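Local atomic coordinates of beta-galactosidase (Trichoderma reesei, PDB entry 3OG2), a protein that probably hydrolyses terminal non-reducing beta-D-galactose residues of beta-D-galactosides, as a glycoside hydrolase of family 35. Residues Thr328-Leu333 / Asn924-Gly929; Ser736-Ser741 / Val780-Thr785; Asp877-Ala882 / Val958-Leu963; Pro916-Leu921 / Lys930-Ile935. All blocks are in the same frame, centred on the assembly; numbering follows the deposited sequence. Where two conformers were deposited one is given.

Contact 1 of 4, residues Thr328-Leu333 / Asn924-Gly929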
# COMPACT_ATOMS: atom_id res chain seq x y z
N THR A 328 3.75 -5.86 -2.39
CA THR A 328 4.39 -6.27 -3.62
C THR A 328 3.39 -6.88 -4.59
O THR A 328 2.52 -7.68 -4.16
CB THR A 328 5.45 -7.35 -3.29
OG1 THR A 328 6.36 -6.75 -2.30
CG2 THR A 328 6.27 -7.74 -4.49
N ASN A 329 3.51 -6.55 -5.87
CA ASN A 329 2.70 -7.19 -6.91
C ASN A 329 3.35 -8.53 -7.29
O ASN A 329 3.82 -8.69 -8.46
CB ASN A 329 2.61 -6.27 -8.13
CG ASN A 329 2.01 -4.94 -7.79
OD1 ASN A 329 0.96 -4.87 -7.12
ND2 ASN A 329 2.68 -3.85 -8.19
N TRP A 330 3.40 -9.46 -6.36
CA TRP A 330 3.96 -10.77 -6.65
C TRP A 330 3.05 -11.53 -7.57
O TRP A 330 1.86 -11.21 -7.75
CB TRP A 330 4.22 -11.50 -5.30
CG TRP A 330 2.90 -11.84 -4.64
CD1 TRP A 330 2.15 -11.04 -3.83
CD2 TRP A 330 2.20 -13.08 -4.79
NE1 TRP A 330 1.02 -11.72 -3.46
CE2 TRP A 330 1.01 -12.97 -4.03
CE3 TRP A 330 2.44 -14.27 -5.50
CZ2 TRP A 330 0.06 -14.00 -3.96
CZ3 TRP A 330 1.50 -15.29 -5.41
CH2 TRP A 330 0.36 -15.14 -4.66
N GLY A 331 3.60 -12.59 -8.19
CA GLY A 331 2.73 -13.54 -8.92
C GLY A 331 1.87 -12.90 -9.99
O GLY A 331 0.72 -13.30 -10.15
N ASN A 332 2.39 -11.94 -10.74
CA ASN A 332 1.68 -11.30 -11.85
C ASN A 332 0.39 -10.62 -11.40
O ASN A 332 -0.48 -10.34 -12.27
CB ASN A 332 1.37 -12.31 -12.96
CG ASN A 332 2.64 -12.95 -13.47
OD1 ASN A 332 3.57 -12.25 -13.92
ND2 ASN A 332 2.64 -14.27 -13.44
N LEU A 333 0.22 -10.27 -10.13
CA LEU A 333 -1.12 -9.72 -9.77
C LEU A 333 -1.26 -8.30 -10.24
O LEU A 333 -2.40 -7.81 -10.23
CB LEU A 333 -1.38 -9.89 -8.26
CG LEU A 333 -0.57 -9.04 -7.30
CD1 LEU A 333 -1.20 -7.66 -7.07
CD2 LEU A 333 -0.48 -9.72 -5.93
N ASN A 924 10.86 -20.03 -3.64
CA ASN A 924 10.05 -21.10 -3.13
C ASN A 924 8.72 -21.19 -3.86
O ASN A 924 7.65 -21.43 -3.30
CB ASN A 924 9.82 -20.93 -1.61
CG ASN A 924 11.15 -21.09 -0.88
OD1 ASN A 924 11.98 -21.92 -1.27
ND2 ASN A 924 11.38 -20.32 0.17
N GLY A 925 8.85 -21.04 -5.18
CA GLY A 925 7.72 -21.23 -6.09
C GLY A 925 6.88 -19.97 -6.31
O GLY A 925 6.05 -19.97 -7.24
N PHE A 926 7.05 -18.94 -5.49
CA PHE A 926 6.34 -17.67 -5.67
C PHE A 926 7.09 -16.76 -6.63
O PHE A 926 8.29 -16.52 -6.42
CB PHE A 926 6.23 -16.95 -4.33
CG PHE A 926 5.24 -17.63 -3.36
CD1 PHE A 926 5.62 -18.67 -2.54
CD2 PHE A 926 3.92 -17.15 -3.36
CE1 PHE A 926 4.69 -19.25 -1.66
CE2 PHE A 926 3.01 -17.72 -2.48
CZ PHE A 926 3.38 -18.76 -1.66
N GLN A 927 6.38 -16.25 -7.62
CA GLN A 927 7.08 -15.28 -8.52
C GLN A 927 7.11 -13.94 -7.81
O GLN A 927 6.09 -13.43 -7.39
CB GLN A 927 6.38 -15.23 -9.86
CG GLN A 927 7.25 -14.54 -10.93
CD GLN A 927 6.68 -13.16 -11.18
OE1 GLN A 927 6.96 -12.22 -10.44
NE2 GLN A 927 5.87 -13.03 -12.24
N TYR A 928 8.32 -13.42 -7.60
CA TYR A 928 8.57 -12.23 -6.82
C TYR A 928 9.34 -11.19 -7.62
O TYR A 928 10.02 -10.33 -7.04
CB TYR A 928 9.24 -12.57 -5.45
CG TYR A 928 8.23 -12.36 -4.32
CD1 TYR A 928 8.08 -11.13 -3.74
CD2 TYR A 928 7.44 -13.43 -3.88
CE1 TYR A 928 7.13 -10.98 -2.70
CE2 TYR A 928 6.49 -13.29 -2.85
CZ TYR A 928 6.35 -12.04 -2.27
OH TYR A 928 5.41 -11.90 -1.28
N GLY A 929 9.25 -11.27 -8.95
CA GLY A 929 9.90 -10.16 -9.68
C GLY A 929 9.85 -10.40 -11.19
O GLY A 929 10.11 -11.53 -11.69
O HOH W 1 4.93 -10.45 -10.36
O HOH W 2 5.17 -15.74 -13.45
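The methylene CB of Trp330 sits over the centre of the Tyr928 ring, 3.7 Å from its centroid, in a CH-pi contact. CG of Trp330, between the backbone N and carbonyl carbon (chi1 68°), starts the indole beside the phenol; the five-membered ring is nearly parallel to it but slid aside. CG2 of Thr328 lies 3.8 Å from CE1 of Tyr928. Phe926 turns its edge toward the face of the indole six-membered ring in an offset edge-to-face pair, planes at 64°, with its CD2 3.7 Å from CZ3 of Trp330. An alanine in place of Tyr928 would probably open a gap beside Trp330 CB and Thr328 CG2. The cluster of Trp330, Phe926 and Tyr928 joins a loop of the family 35 TIM-barrel domain to the edge strand 926-932 of an all-beta domain. The loop bends in a type I' turn from Trp330 to Leu333, whose positive phi angles suit Gly331 and Asn332; a CB on Gly331 would also clash with the indole. Gly331 N donates to Gln927 O (2.7 Å). Gln927 OE1 accepts from Gly929 N at 2.9 Å and from a water that also bonds Asn329 O and Asn332 N. A second water accepts from NE2 of Gln927 and ND2 of Asn332. Farther out, Phe50 O holds Trp330 NE1, Glu350 holds Thr328 OG1 and Leu840 O holds Asn332 ND2.

Contact 2 of 4, residues Ser736-Ser741 / Val780-Thr785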
# COMPACT_ATOMS: atom_id res chain seq x y z
N SER A 736 1.55 -2.52 -21.48
CA SER A 736 2.73 -1.65 -21.46
C SER A 736 3.99 -2.44 -21.04
O SER A 736 3.97 -3.25 -20.11
CB SER A 736 2.53 -0.57 -20.39
OG SER A 736 1.35 0.17 -20.68
N ALA A 737 5.08 -2.15 -21.76
CA ALA A 737 6.40 -2.72 -21.43
C ALA A 737 6.47 -4.21 -21.72
O ALA A 737 7.40 -4.86 -21.23
CB ALA A 737 6.83 -2.41 -19.99
N PHE A 738 5.56 -4.76 -22.53
CA PHE A 738 5.67 -6.17 -22.93
C PHE A 738 6.78 -6.29 -23.96
O PHE A 738 7.36 -5.30 -24.44
CB PHE A 738 4.35 -6.71 -23.51
CG PHE A 738 4.15 -6.45 -24.99
CD1 PHE A 738 4.01 -5.15 -25.51
CD2 PHE A 738 4.13 -7.54 -25.89
CE1 PHE A 738 3.85 -4.96 -26.88
CE2 PHE A 738 3.95 -7.33 -27.25
CZ PHE A 738 3.83 -6.06 -27.75
N ALA A 739 7.07 -7.55 -24.31
CA ALA A 739 7.96 -7.84 -25.45
C ALA A 739 7.44 -9.08 -26.15
O ALA A 739 6.63 -9.85 -25.59
CB ALA A 739 9.38 -8.14 -25.00
N SER A 740 7.93 -9.33 -27.34
CA SER A 740 7.58 -10.56 -28.04
C SER A 740 8.78 -11.02 -28.87
O SER A 740 9.57 -10.17 -29.32
CB SER A 740 6.33 -10.38 -28.88
OG SER A 740 6.37 -9.34 -29.83
N SER A 741 8.92 -12.30 -29.08
CA SER A 741 10.02 -12.87 -29.85
C SER A 741 9.46 -13.93 -30.80
O SER A 741 8.48 -14.62 -30.44
CB SER A 741 11.03 -13.53 -28.92
OG SER A 741 11.64 -12.57 -28.08
N VAL A 780 5.82 -17.92 -31.44
CA VAL A 780 5.73 -16.51 -31.10
C VAL A 780 5.55 -16.45 -29.58
O VAL A 780 4.59 -17.03 -29.06
CB VAL A 780 4.52 -15.86 -31.79
CG1 VAL A 780 4.42 -14.37 -31.41
CG2 VAL A 780 4.65 -16.05 -33.28
N VAL A 781 6.44 -15.81 -28.85
CA VAL A 781 6.34 -15.65 -27.41
C VAL A 781 5.87 -14.22 -27.18
O VAL A 781 6.46 -13.29 -27.75
CB VAL A 781 7.71 -15.87 -26.75
CG1 VAL A 781 7.56 -15.75 -25.21
CG2 VAL A 781 8.27 -17.24 -27.13
N VAL A 782 4.82 -14.03 -26.40
CA VAL A 782 4.26 -12.71 -26.15
C VAL A 782 4.14 -12.55 -24.63
O VAL A 782 3.35 -13.26 -24.02
CB VAL A 782 2.86 -12.51 -26.80
CG1 VAL A 782 2.38 -11.08 -26.52
CG2 VAL A 782 2.93 -12.80 -28.30
N ASP A 783 4.96 -11.68 -24.05
CA ASP A 783 4.79 -11.49 -22.61
C ASP A 783 3.52 -10.69 -22.33
O ASP A 783 3.08 -9.92 -23.18
CB ASP A 783 5.90 -10.65 -21.99
CG ASP A 783 5.98 -10.93 -20.49
OD1 ASP A 783 5.57 -12.03 -20.02
OD2 ASP A 783 6.41 -10.01 -19.74
N SER A 784 2.95 -10.82 -21.15
CA SER A 784 1.89 -9.94 -20.69
C SER A 784 2.32 -9.32 -19.38
O SER A 784 2.76 -10.06 -18.48
CB SER A 784 0.57 -10.69 -20.45
OG SER A 784 -0.37 -9.75 -19.88
N THR A 785 2.17 -8.00 -19.27
CA THR A 785 2.49 -7.36 -17.98
C THR A 785 1.21 -7.18 -17.16
O THR A 785 1.21 -6.45 -16.17
CB THR A 785 3.21 -6.03 -18.22
OG1 THR A 785 2.41 -5.31 -19.18
CG2 THR A 785 4.61 -6.29 -18.77
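Ser740 and Val782 form a non-hydrogen-bonded antiparallel pair and Ser741 and Val781 a hydrogen-bonded one, with Val781 N donating to Ser741 O at 2.8 Å and Ser741 N to Val781 O at 3.0 Å. Beyond them Asp783 N reaches Ala739 O (2.9 Å, 164° at the hydrogen), and a CA-H...O contact brings Ser740 CA to Val781 O. The strands 740-744 and 775-782 are neighbours in a five-stranded antiparallel sheet. Where strand pairing has ended, a side chain takes over: Thr785 OG1, placed between its own backbone N and carbonyl carbon (chi1 50°), donates to Ser736 O at 2.7 Å, from a position tilted 28° out of the carbonyl plane. Phe738 leans against the other segment with CB 3.5 Å from Asp783 O, and its CD2 lies 4.0 Å from CG1 of Val782. Serine suits these buried strand positions, being small and having a hydroxyl that finds a partner: Ser740 OG with Thr732, Ser741 OG with Ser751. Asp783 rests its CB 3.8 Å from Ala739 O and sends its carboxylate outward, OD1 to Thr712 and OD2 in salt bridges with Arg918 and Lys930. The carbonyl O of Asp783 is buried here without a polar partner in the model, whereas two cations and a hydroxyl would be expected to keep the carboxylate ionised, and the two cations, which come from the next all-beta domain, tie this sheet to it.

Contact 3 of 4, residues Asp877-Ala882 / Val958-Leu963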
# COMPACT_ATOMS: atom_id res chain seq x y z
N ASP A 877 26.40 -16.37 -16.39
CA ASP A 877 27.03 -16.65 -17.69
C ASP A 877 26.00 -16.58 -18.81
O ASP A 877 26.32 -16.24 -19.94
CB ASP A 877 27.76 -17.99 -17.71
CG ASP A 877 28.97 -17.93 -16.78
OD1 ASP A 877 29.74 -16.96 -16.85
OD2 ASP A 877 29.13 -18.87 -15.98
N GLY A 878 24.75 -16.92 -18.54
CA GLY A 878 23.66 -16.77 -19.48
C GLY A 878 23.81 -17.63 -20.73
O GLY A 878 24.31 -18.72 -20.71
N ILE A 879 23.32 -17.08 -21.83
CA ILE A 879 23.14 -17.81 -23.08
C ILE A 879 23.62 -16.93 -24.23
O ILE A 879 23.61 -15.71 -24.17
CB ILE A 879 21.68 -18.26 -23.30
CG1 ILE A 879 20.63 -17.13 -23.30
CG2 ILE A 879 21.33 -19.32 -22.25
CD1 ILE A 879 19.20 -17.57 -23.60
N ALA A 880 24.08 -17.62 -25.27
CA ALA A 880 24.75 -16.91 -26.36
C ALA A 880 23.89 -16.74 -27.60
O ALA A 880 24.39 -16.42 -28.69
CB ALA A 880 26.04 -17.65 -26.79
N HIS A 881 22.60 -16.97 -27.49
CA HIS A 881 21.66 -16.82 -28.59
C HIS A 881 20.34 -16.32 -28.02
O HIS A 881 20.10 -16.46 -26.79
CB HIS A 881 21.42 -18.18 -29.26
CG HIS A 881 22.67 -18.68 -29.93
ND1 HIS A 881 23.36 -19.78 -29.47
CD2 HIS A 881 23.38 -18.25 -31.01
CE1 HIS A 881 24.43 -20.02 -30.22
NE2 HIS A 881 24.46 -19.09 -31.17
N ALA A 882 19.48 -15.83 -28.88
CA ALA A 882 18.12 -15.52 -28.41
C ALA A 882 17.48 -16.78 -27.87
O ALA A 882 17.63 -17.89 -28.38
CB ALA A 882 17.27 -14.92 -29.52
N VAL A 958 15.61 -18.14 -11.50
CA VAL A 958 15.74 -16.99 -12.38
C VAL A 958 15.49 -17.48 -13.82
O VAL A 958 16.24 -18.30 -14.34
CB VAL A 958 17.12 -16.36 -12.27
CG1 VAL A 958 17.26 -15.18 -13.25
CG2 VAL A 958 17.42 -15.94 -10.86
N ALA A 959 14.44 -16.94 -14.46
CA ALA A 959 14.23 -17.15 -15.89
C ALA A 959 14.97 -16.03 -16.61
O ALA A 959 14.91 -14.92 -16.17
CB ALA A 959 12.73 -17.15 -16.26
N LEU A 960 15.62 -16.40 -17.70
CA LEU A 960 16.38 -15.44 -18.51
C LEU A 960 15.89 -15.56 -19.94
O LEU A 960 16.10 -16.61 -20.57
CB LEU A 960 17.88 -15.78 -18.39
CG LEU A 960 18.81 -15.00 -19.32
CD1 LEU A 960 18.74 -13.53 -18.93
CD2 LEU A 960 20.22 -15.56 -19.25
N TRP A 961 15.30 -14.49 -20.45
CA TRP A 961 14.81 -14.41 -21.81
C TRP A 961 15.71 -13.39 -22.51
O TRP A 961 15.58 -12.18 -22.27
CB TRP A 961 13.32 -14.03 -21.81
CG TRP A 961 12.68 -13.74 -23.13
CD1 TRP A 961 13.14 -13.82 -24.43
CD2 TRP A 961 11.32 -13.28 -23.31
NE1 TRP A 961 12.19 -13.44 -25.35
CE2 TRP A 961 11.06 -13.11 -24.67
CE3 TRP A 961 10.32 -13.01 -22.36
CZ2 TRP A 961 9.81 -12.67 -25.16
CZ3 TRP A 961 9.09 -12.57 -22.82
CH2 TRP A 961 8.85 -12.40 -24.21
N ALA A 962 16.58 -13.93 -23.37
CA ALA A 962 17.49 -13.09 -24.16
C ALA A 962 16.73 -12.67 -25.43
O ALA A 962 16.25 -13.55 -26.18
CB ALA A 962 18.71 -13.87 -24.54
N LEU A 963 16.58 -11.39 -25.69
CA LEU A 963 15.73 -10.90 -26.75
C LEU A 963 16.45 -10.77 -28.08
O LEU A 963 15.76 -10.66 -29.08
CB LEU A 963 15.21 -9.49 -26.35
CG LEU A 963 14.21 -9.54 -25.18
CD1 LEU A 963 14.16 -8.17 -24.50
CD2 LEU A 963 12.85 -9.95 -25.71
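Ile879 and Ala962 make the main apolar touch, CD1 of the isoleucine standing 3.8 Å from CB of the alanine. Ile879 carries CG1 between its backbone N and carbonyl carbon (chi1 58°), and CD1 then extends anti to CA (chi2 176°), which lets the branch run in beside the small Ala962; the same CG1 lies 4.4 Å from CD2 of Leu960. Leu960 extends from the strand and brings CD2 to 3.7 Å from CA of Gly878. Glycine fits there twice over: its phi is positive, and a CB would crowd that same leucine methyl. Contacts between methyl groups and backbone oxygens form a second group. CB of Ala962 lies 3.7 Å from His881 O, and CB of Ala882 is 3.8 Å from Ala962 O. Of the polar kind there is a single weak CA-H...O contact, from Ala882 CA to Ala962 O (3.5 Å, 131° at the hydrogen), and no conventional hydrogen bond joins the segments. Their backbones bond to others, Leu960 to Ala885 and Ile879 to Ala968. Trp961, between the two inward-pointing residues, points away, and its NE1 bonds Ser741 OG in the preceding all-beta domain. The alternation is that of a beta strand with both faces packed: strand 953-962 is the middle strand of a five-stranded antiparallel sheet, and the loop 877-882 passes over its Leu960 and Ala962 face before leading into the neighbouring strand 883-894, within a domain of the galactose-binding-domain-like clan.

Contact 4 of 4, residues Pro916-Leu921 / Lys930-Ile935. With NAG (2-acetamido-2-deoxy-beta-D-glucopyranose), chain C; NAG (2-acetamido-2-deoxy-beta-D-glucopyranose), chain B.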
# COMPACT_ATOMS: atom_id res chain seq x y z
N PRO A 916 19.78 -6.71 -24.22
CA PRO A 916 18.53 -6.67 -23.47
C PRO A 916 17.96 -8.04 -23.09
O PRO A 916 18.03 -9.00 -23.88
CB PRO A 916 17.57 -5.97 -24.46
CG PRO A 916 18.17 -6.31 -25.80
CD PRO A 916 19.66 -6.32 -25.64
N TYR A 917 17.41 -8.12 -21.86
CA TYR A 917 16.78 -9.35 -21.45
C TYR A 917 15.65 -9.04 -20.45
O TYR A 917 15.62 -7.96 -19.87
CB TYR A 917 17.77 -10.34 -20.83
CG TYR A 917 18.39 -9.93 -19.50
CD1 TYR A 917 19.50 -9.08 -19.46
CD2 TYR A 917 17.88 -10.42 -18.32
CE1 TYR A 917 20.06 -8.72 -18.25
CE2 TYR A 917 18.45 -10.06 -17.11
CZ TYR A 917 19.53 -9.23 -17.07
OH TYR A 917 20.08 -8.91 -15.86
N ARG A 918 14.82 -10.08 -20.33
CA ARG A 918 13.76 -10.05 -19.33
C ARG A 918 14.02 -11.20 -18.38
O ARG A 918 14.48 -12.26 -18.85
CB ARG A 918 12.36 -10.17 -19.97
CG ARG A 918 12.21 -9.05 -21.01
CD ARG A 918 10.93 -9.17 -21.80
NE ARG A 918 9.66 -8.94 -21.07
CZ ARG A 918 9.05 -7.79 -20.99
NH1 ARG A 918 9.60 -6.70 -21.55
NH2 ARG A 918 7.90 -7.70 -20.33
N ALA A 919 13.80 -11.04 -17.11
CA ALA A 919 14.01 -12.15 -16.18
C ALA A 919 12.81 -12.21 -15.24
O ALA A 919 12.11 -11.20 -14.97
CB ALA A 919 15.28 -11.92 -15.34
N LEU A 920 12.53 -13.39 -14.76
CA LEU A 920 11.54 -13.64 -13.72
C LEU A 920 12.29 -14.22 -12.50
O LEU A 920 13.13 -15.10 -12.68
CB LEU A 920 10.48 -14.63 -14.17
CG LEU A 920 9.68 -14.22 -15.39
CD1 LEU A 920 8.86 -15.39 -15.88
CD2 LEU A 920 8.74 -13.06 -14.99
N LEU A 921 11.92 -13.72 -11.34
CA LEU A 921 12.51 -14.17 -10.08
C LEU A 921 11.49 -15.05 -9.33
O LEU A 921 10.37 -14.58 -9.12
CB LEU A 921 12.90 -12.96 -9.22
CG LEU A 921 13.39 -13.29 -7.82
CD1 LEU A 921 14.74 -14.02 -7.82
CD2 LEU A 921 13.51 -11.98 -7.04
N LYS A 930 9.54 -9.34 -11.89
CA LYS A 930 9.69 -9.26 -13.32
C LYS A 930 10.69 -8.13 -13.52
O LYS A 930 10.47 -6.99 -13.21
CB LYS A 930 8.32 -8.94 -13.98
CG LYS A 930 8.44 -8.86 -15.49
CD LYS A 930 7.08 -8.99 -16.19
CE LYS A 930 6.67 -10.43 -16.41
NZ LYS A 930 5.42 -10.60 -17.22
N TYR A 931 11.84 -8.52 -14.08
CA TYR A 931 12.95 -7.61 -14.32
C TYR A 931 13.07 -7.40 -15.82
O TYR A 931 13.11 -8.35 -16.58
CB TYR A 931 14.24 -8.28 -13.80
CG TYR A 931 15.47 -7.41 -14.06
CD1 TYR A 931 15.68 -6.29 -13.25
CD2 TYR A 931 16.35 -7.70 -15.07
CE1 TYR A 931 16.79 -5.47 -13.48
CE2 TYR A 931 17.49 -6.93 -15.33
CZ TYR A 931 17.68 -5.82 -14.51
OH TYR A 931 18.78 -5.00 -14.71
N VAL A 932 13.15 -6.13 -16.24
CA VAL A 932 13.17 -5.84 -17.65
C VAL A 932 14.37 -4.93 -17.88
O VAL A 932 14.35 -3.73 -17.58
CB VAL A 932 11.85 -5.20 -18.18
CG1 VAL A 932 12.00 -4.89 -19.67
CG2 VAL A 932 10.66 -6.13 -17.92
N SER A 933 15.43 -5.53 -18.43
CA SER A 933 16.74 -4.86 -18.32
C SER A 933 16.80 -3.58 -19.15
O SER A 933 17.57 -2.66 -18.81
CB SER A 933 17.87 -5.84 -18.71
OG SER A 933 17.99 -5.89 -20.15
N ASN A 934 15.99 -3.51 -20.22
CA ASN A 934 16.05 -2.35 -21.13
C ASN A 934 14.90 -1.38 -20.87
O ASN A 934 14.78 -0.43 -21.63
CB ASN A 934 16.03 -2.81 -22.60
CG ASN A 934 14.75 -3.59 -22.93
OD1 ASN A 934 14.26 -4.38 -22.15
ND2 ASN A 934 14.19 -3.34 -24.13
N ILE A 935 14.11 -1.57 -19.80
CA ILE A 935 13.00 -0.67 -19.52
C ILE A 935 13.04 -0.20 -18.07
O ILE A 935 12.92 1.02 -17.80
CB ILE A 935 11.64 -1.32 -19.82
CG1 ILE A 935 11.60 -1.76 -21.29
CG2 ILE A 935 10.51 -0.33 -19.45
CD1 ILE A 935 10.24 -2.38 -21.71
C1 NAG C . 19.28 -0.31 -17.29
C2 NAG C . 17.87 0.17 -16.93
C3 NAG C . 17.20 0.68 -18.22
C4 NAG C . 18.05 1.79 -18.87
C5 NAG C . 19.51 1.30 -19.02
C6 NAG C . 20.43 2.42 -19.51
C7 NAG C . 16.74 -1.10 -15.17
C8 NAG C . 16.26 -2.48 -14.76
N2 NAG C . 17.11 -0.99 -16.44
O3 NAG C . 15.90 1.14 -17.91
O4 NAG C . 17.56 2.00 -20.19
O5 NAG C . 20.00 0.80 -17.79
O6 NAG C . 21.69 1.80 -19.86
O7 NAG C . 16.81 -0.18 -14.38
C1 NAG B . 16.91 3.08 -20.48
C2 NAG B . 16.82 3.23 -22.00
C3 NAG B . 16.00 4.48 -22.34
C4 NAG B . 14.63 4.40 -21.67
C5 NAG B . 14.81 4.13 -20.16
C6 NAG B . 13.50 4.02 -19.37
C7 NAG B . 18.73 2.57 -23.31
C8 NAG B . 20.19 2.83 -23.56
N2 NAG B . 18.14 3.52 -22.56
O3 NAG B . 15.81 4.49 -23.75
O4 NAG B . 14.04 5.67 -21.85
O5 NAG B . 15.59 2.96 -19.97
O6 NAG B . 12.76 2.88 -19.84
O7 NAG B . 18.33 1.40 -23.17
O HOH W 3 20.94 -6.33 -15.83
O HOH W 4 12.05 -6.09 -22.81
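Tyr917 and Ser933 close one end of this antiparallel hairpin with two bonds: Ser933 N donates to Tyr917 O at 2.8 Å, and Tyr917 N donates to Ser933 OG at 2.9 Å, a hydroxyl taking the acceptor's role beyond the end of strand 926-932. OG of Ser933 sits between its backbone N and carbonyl carbon (chi1 81°), turned to Tyr917 N. Next along, Ala919 and Tyr931 satisfy each other's backbone N and O in a hydrogen-bonded pair. CB of Ser933 lies 3.6 Å above one face of the Tyr917 ring, toward its rim. The two tyrosine rings meet obliquely, planes at 43°, with OH of Tyr917 3.3 Å from CE2 of Tyr931, and their hydroxyls share one water. A phenylalanine in place of Tyr917 would probably leave that water with Tyr931 as its one tyrosine partner. On the other face of the sheet, Arg918 and Val932 lie side by side, CG2 of the valine 3.7 Å above the guanidinium plane. Arg918 NH1 donates to Ala737 O and to a water that in turn donates to Asn934 OD1, while Thr753 O takes ND2 of Asn934. Lys930 packs its CE 3.6 Å from CD2 of Leu920. A glycan lies against residues 933-935: N2 of the chain C sugar donates to Ser933 O at 2.9 Å, its C8 touches the Tyr931 ring, and O6 of the chain B sugar bonds Ile935 O. Arg918 NH2 and Lys930 NZ are only 4.9 Å apart, and the carboxylate of Asp783 that both salt-bridge probably offsets their repulsion, consistent with this face of the hairpin docking on the preceding all-beta domain.

Contacts 1, 3 and 4 all reach the five-stranded antiparallel sheet of the last all-beta domain. Contact 4 joins its strands 917-923 and 926-932, contact 1 meets the latter strand at the sheet's edge, and contact 3 uses strand 953-962 on the other side of 917-923. Centres of contacts 3 and 4 are 10 Å apart, those of 1 and 4 about 14 Å. Contact 2 lies in the preceding all-beta domain, 11 Å from contact 4 between centres, and touches contacts 3 and 4. Along the chain the barrel segment 328-333 comes first, then contact 2, then the rest, so residues far apart in sequence bring three domains together around one sheet.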